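PDB 5EGN: esterase from Uncultured bacterium, which probably hydrolyses carboxylic esters and the lactone ring of N-acyl homoserine lactones, the quorum-sensing signals of bacteria, as a member of the alpha/beta hydrolase family. Local coordinates for residues 131-134 with 140-143; 178-183 with 189-194. The protein carries 2 engineered substitutions. All coordinates share one frame; numbering follows the deposited sequence.

Contact 1 of 2, residues 131-134 with 140-143; sequences GAAF and GAFG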
loop_
_atom_site.group_PDB
_atom_site.type_symbol
_atom_site.label_atom_id
_atom_site.label_comp_id
_atom_site.label_asym_id
_atom_site.label_seq_id
_atom_site.Cartn_x
_atom_site.Cartn_y
_atom_site.Cartn_z
ATOM N N GLY A 131 6.319 25.827 -15.212
ATOM C CA GLY A 131 7.215 25.005 -16.008
ATOM C C GLY A 131 8.653 25.409 -15.751
ATOM O O GLY A 131 9.537 24.566 -15.547
ATOM N N ALA A 132 8.874 26.719 -15.748
ATOM C CA ALA A 132 10.166 27.293 -15.410
ATOM C C ALA A 132 10.566 26.924 -13.986
ATOM O O ALA A 132 11.747 26.778 -13.692
ATOM C CB ALA A 132 10.137 28.805 -15.577
ATOM N N ALA A 133 9.581 26.778 -13.104
ATOM C CA ALA A 133 9.854 26.362 -11.732
ATOM C C ALA A 133 10.370 24.928 -11.702
ATOM O O ALA A 133 11.247 24.590 -10.904
ATOM C CB ALA A 133 8.608 26.499 -10.868
ATOM N N PHE A 134 9.820 24.085 -12.573
ATOM C CA PHE A 134 10.266 22.698 -12.668
ATOM C C PHE A 134 11.635 22.593 -13.335
ATOM O O PHE A 134 12.385 21.651 -13.075
ATOM C CB PHE A 134 9.247 21.849 -13.431
ATOM C CG PHE A 134 8.137 21.311 -12.572
ATOM C CD1 PHE A 134 8.361 20.240 -11.721
ATOM C CD2 PHE A 134 6.870 21.868 -12.619
ATOM C CE1 PHE A 134 7.344 19.737 -10.931
ATOM C CE2 PHE A 134 5.848 21.370 -11.831
ATOM C CZ PHE A 134 6.086 20.304 -10.986
ATOM N N GLY A 140 11.561 21.331 -5.378
ATOM C CA GLY A 140 10.877 22.466 -4.785
ATOM C C GLY A 140 9.566 22.767 -5.486
ATOM O O GLY A 140 8.521 22.894 -4.840
ATOM N N ALA A 141 9.622 22.872 -6.811
ATOM C CA ALA A 141 8.427 23.102 -7.615
ATOM C C ALA A 141 7.390 22.003 -7.402
ATOM O O ALA A 141 6.199 22.291 -7.260
ATOM C CB ALA A 141 8.788 23.205 -9.088
ATOM N N PHE A 142 7.841 20.751 -7.376
ATOM C CA PHE A 142 6.930 19.623 -7.193
ATOM C C PHE A 142 6.262 19.675 -5.821
ATOM O O PHE A 142 5.071 19.396 -5.696
ATOM C CB PHE A 142 7.666 18.290 -7.365
ATOM C CG PHE A 142 6.799 17.184 -7.915
ATOM C CD1 PHE A 142 7.079 16.607 -9.144
ATOM C CD2 PHE A 142 5.697 16.732 -7.206
ATOM C CE1 PHE A 142 6.280 15.594 -9.648
ATOM C CE2 PHE A 142 4.898 15.722 -7.706
ATOM C CZ PHE A 142 5.188 15.154 -8.928
ATOM N N GLY A 143 7.031 20.024 -4.794
ATOM C CA GLY A 143 6.481 20.184 -3.457
ATOM C C GLY A 143 5.410 21.259 -3.436
ATOM O O GLY A 143 4.302 21.058 -2.919
#
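Ala133 begins the contact by facing Ala141, and the two methyl groups meet with CB of Ala133 3.7 Å from CB of Ala141. The same methyl of Ala141 lies against the Ala133 carbonyl, an approach consistent with the small side chains at this point, where CA of Phe134 and CA of Ala141 are 5.4 Å apart. One residue on, Phe134 takes over. Its CG stands anti to the carbonyl carbon and beside the backbone N (chi1 -86°), which swings the ring across to the second helix and under Ala141. The evidence for a CH-pi contact is direct: CB of Ala141 is 4.0 Å from the Phe134 ring centroid and only 10° off the ring normal, over the centre of that face. The rim of the same ring reaches Phe142, CE1 of Phe134 coming within 3.6 Å of CD1 of Phe142. The planes stand at 87°, with the centroids 5.8 Å apart and the rings meeting obliquely. Replacing Phe134 by an alanine is likely to leave the Ala141 methyl without its aromatic face and the Phe142 ring without this neighbour. Phe142 also stacks on Phe169. The contact thus joins helices 128-136 and 138-146, consecutive elements of the helical insertion between strands 110-116 and 206-211, where alpha/beta hydrolases commonly carry their lid.

Contact 2 of 2, residues 178-183 with 189-194; sequences HVFDAA and GVFAWN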
loop_
_atom_site.group_PDB
_atom_site.type_symbol
_atom_site.label_atom_id
_atom_site.label_comp_id
_atom_site.label_asym_id
_atom_site.label_seq_id
_atom_site.Cartn_x
_atom_site.Cartn_y
_atom_site.Cartn_z
ATOM N N HIS A 178 14.890 10.978 -14.567
ATOM C CA HIS A 178 14.885 10.828 -16.016
ATOM C C HIS A 178 13.508 10.426 -16.536
ATOM O O HIS A 178 13.173 10.694 -17.687
ATOM C CB HIS A 178 15.932 9.804 -16.456
ATOM C CG HIS A 178 15.497 8.379 -16.296
ATOM N ND1 HIS A 178 15.746 7.648 -15.154
ATOM C CD2 HIS A 178 14.844 7.548 -17.141
ATOM C CE1 HIS A 178 15.255 6.430 -15.301
ATOM N NE2 HIS A 178 14.702 6.343 -16.496
ATOM N N VAL A 179 12.717 9.776 -15.690
ATOM C CA VAL A 179 11.353 9.424 -16.061
ATOM C C VAL A 179 10.501 10.686 -16.129
ATOM O O VAL A 179 9.705 10.859 -17.056
ATOM C CB VAL A 179 10.732 8.420 -15.076
ATOM C CG1 VAL A 179 9.244 8.252 -15.346
ATOM C CG2 VAL A 179 11.438 7.086 -15.186
ATOM N N PHE A 180 10.678 11.571 -15.154
ATOM C CA PHE A 180 9.995 12.859 -15.175
ATOM C C PHE A 180 10.387 13.626 -16.432
ATOM O O PHE A 180 9.523 14.066 -17.189
ATOM C CB PHE A 180 10.320 13.681 -13.926
ATOM C CG PHE A 180 9.680 15.044 -13.912
ATOM C CD1 PHE A 180 10.403 16.171 -14.271
ATOM C CD2 PHE A 180 8.349 15.194 -13.555
ATOM C CE1 PHE A 180 9.815 17.420 -14.263
ATOM C CE2 PHE A 180 7.758 16.441 -13.543
ATOM C CZ PHE A 180 8.493 17.554 -13.899
ATOM N N ASP A 181 11.691 13.765 -16.660
ATOM C CA ASP A 181 12.192 14.494 -17.823
ATOM C C ASP A 181 11.663 13.925 -19.144
ATOM O O ASP A 181 11.235 14.673 -20.025
ATOM C CB ASP A 181 13.719 14.492 -17.825
ATOM C CG ASP A 181 14.302 15.313 -16.690
ATOM O OD1 ASP A 181 13.638 16.274 -16.251
ATOM O OD2 ASP A 181 15.423 14.998 -16.240
ATOM N N ALA A 182 11.684 12.602 -19.267
ATOM C CA ALA A 182 11.236 11.934 -20.485
ATOM C C ALA A 182 9.737 12.105 -20.705
ATOM O O ALA A 182 9.292 12.351 -21.827
ATOM C CB ALA A 182 11.596 10.462 -20.441
ATOM N N ALA A 183 8.962 11.971 -19.633
ATOM C CA ALA A 183 7.515 12.137 -19.712
ATOM C C ALA A 183 7.147 13.566 -20.099
ATOM O O ALA A 183 6.236 13.785 -20.896
ATOM C CB ALA A 183 6.863 11.762 -18.389
ATOM N N GLY A 189 3.186 13.126 -23.638
ATOM C CA GLY A 189 3.426 12.771 -22.252
ATOM C C GLY A 189 2.344 13.329 -21.350
ATOM O O GLY A 189 1.339 13.844 -21.832
ATOM N N VAL A 190 2.558 13.238 -20.040
ATOM C CA VAL A 190 1.541 13.623 -19.063
ATOM C C VAL A 190 1.099 15.082 -19.215
ATOM O O VAL A 190 -0.063 15.413 -18.972
ATOM C CB VAL A 190 2.044 13.384 -17.614
ATOM C CG1 VAL A 190 3.293 14.207 -17.324
ATOM C CG2 VAL A 190 0.947 13.685 -16.602
ATOM N N PHE A 191 2.012 15.947 -19.646
ATOM C CA PHE A 191 1.710 17.369 -19.761
ATOM C C PHE A 191 1.194 17.754 -21.145
ATOM O O PHE A 191 0.387 18.674 -21.278
ATOM C CB PHE A 191 2.950 18.205 -19.431
ATOM C CG PHE A 191 3.317 18.201 -17.974
ATOM C CD1 PHE A 191 2.501 18.816 -17.039
ATOM C CD2 PHE A 191 4.487 17.600 -17.541
ATOM C CE1 PHE A 191 2.839 18.819 -15.699
ATOM C CE2 PHE A 191 4.829 17.602 -16.202
ATOM C CZ PHE A 191 4.005 18.212 -15.282
ATOM N N ALA A 192 1.657 17.050 -22.172
ATOM C CA ALA A 192 1.380 17.447 -23.548
ATOM C C ALA A 192 0.193 16.706 -24.158
ATOM O O ALA A 192 -0.388 17.164 -25.143
ATOM C CB ALA A 192 2.618 17.242 -24.405
ATOM N N TRP A 193 -0.157 15.563 -23.576
ATOM C CA TRP A 193 -1.272 14.750 -24.056
ATOM C C TRP A 193 -2.570 15.548 -24.087
ATOM O O TRP A 193 -2.999 16.091 -23.071
ATOM C CB TRP A 193 -1.435 13.511 -23.176
ATOM C CG TRP A 193 -2.536 12.589 -23.587
ATOM C CD1 TRP A 193 -2.515 11.694 -24.617
ATOM C CD2 TRP A 193 -3.813 12.445 -22.957
ATOM N NE1 TRP A 193 -3.706 11.012 -24.674
ATOM C CE2 TRP A 193 -4.518 11.454 -23.665
ATOM C CE3 TRP A 193 -4.430 13.063 -21.865
ATOM C CZ2 TRP A 193 -5.810 11.066 -23.317
ATOM C CZ3 TRP A 193 -5.711 12.679 -21.522
ATOM C CH2 TRP A 193 -6.388 11.689 -22.244
ATOM N N ASN A 194 -3.193 15.615 -25.260
ATOM C CA ASN A 194 -4.368 16.454 -25.453
ATOM C C ASN A 194 -5.381 15.817 -26.402
ATOM O O ASN A 194 -5.101 15.630 -27.585
ATOM C CB ASN A 194 -3.940 17.828 -25.975
ATOM C CG ASN A 194 -5.046 18.860 -25.897
ATOM O OD1 ASN A 194 -6.223 18.546 -26.063
ATOM N ND2 ASN A 194 -4.669 20.108 -25.646
HETATM O O HOH W 1 4.281 16.071 -21.706
#
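Ala183 and Gly189 form the close part of this contact, backbone against backbone. The Ala183 carbonyl O lies 3.3 Å from CA of Gly189, and the angle of 169° at the hydrogen is consistent with a nearly straight CA-H...O contact. A CB built on Gly189 would run into that carbonyl, which is in keeping with a residue lacking a side chain at this place. Beyond this point the segments spread. CB of Ala183 and CG1 of Val190 are 4.5 Å apart, a light apolar touch, and Phe180 meets Phe191 through a single pair of ring atoms, CE2 to CE2 at 4.1 Å. Phe180 extends to this point because its CG is anti to the backbone N (chi1 178°); its CE2 reaches the edge of the Phe191 ring, near that ring's plane. Elsewhere a water occupies the interval: its O lies 3.1 Å from the Ala183 carbonyl O, to which it can donate, and it accepts a weak bond from the Ala192 N. The segment 189-194 holds its own turn by a backbone bond from Trp193 N to Gly189 O (2.9 Å). Helix 177-185 is thereby joined to the loop that leads to strand 206-211. Val190 rests on Ile94 and Met97 of helix 94-105, close to the probable nucleophile elbow, while Trp193 packs between that helix and helix 68-81 and bonds to Gln101 through NE1.

Contact 1 closes before contact 2 opens, so the two follow in series along the chain, with centres about 14 Å apart and on the same side of the molecule's centre. Both fall between strands 110-116 and 206-211, in the excursion where many alpha/beta hydrolases carry a lid or cap. They meet through aromatic rings: CD1 of Phe134 lies 3.5 Å from CZ of Phe180, and CE1 of Phe142 is 4.3 Å from CE2 of Phe180. This ties helices 128-136 and 138-146 to helix 177-185, so the aromatic cluster of the outer helices and the Val190 contact on helix 94-105 lie in one region of the fold, the latter near the probable nucleophile elbow.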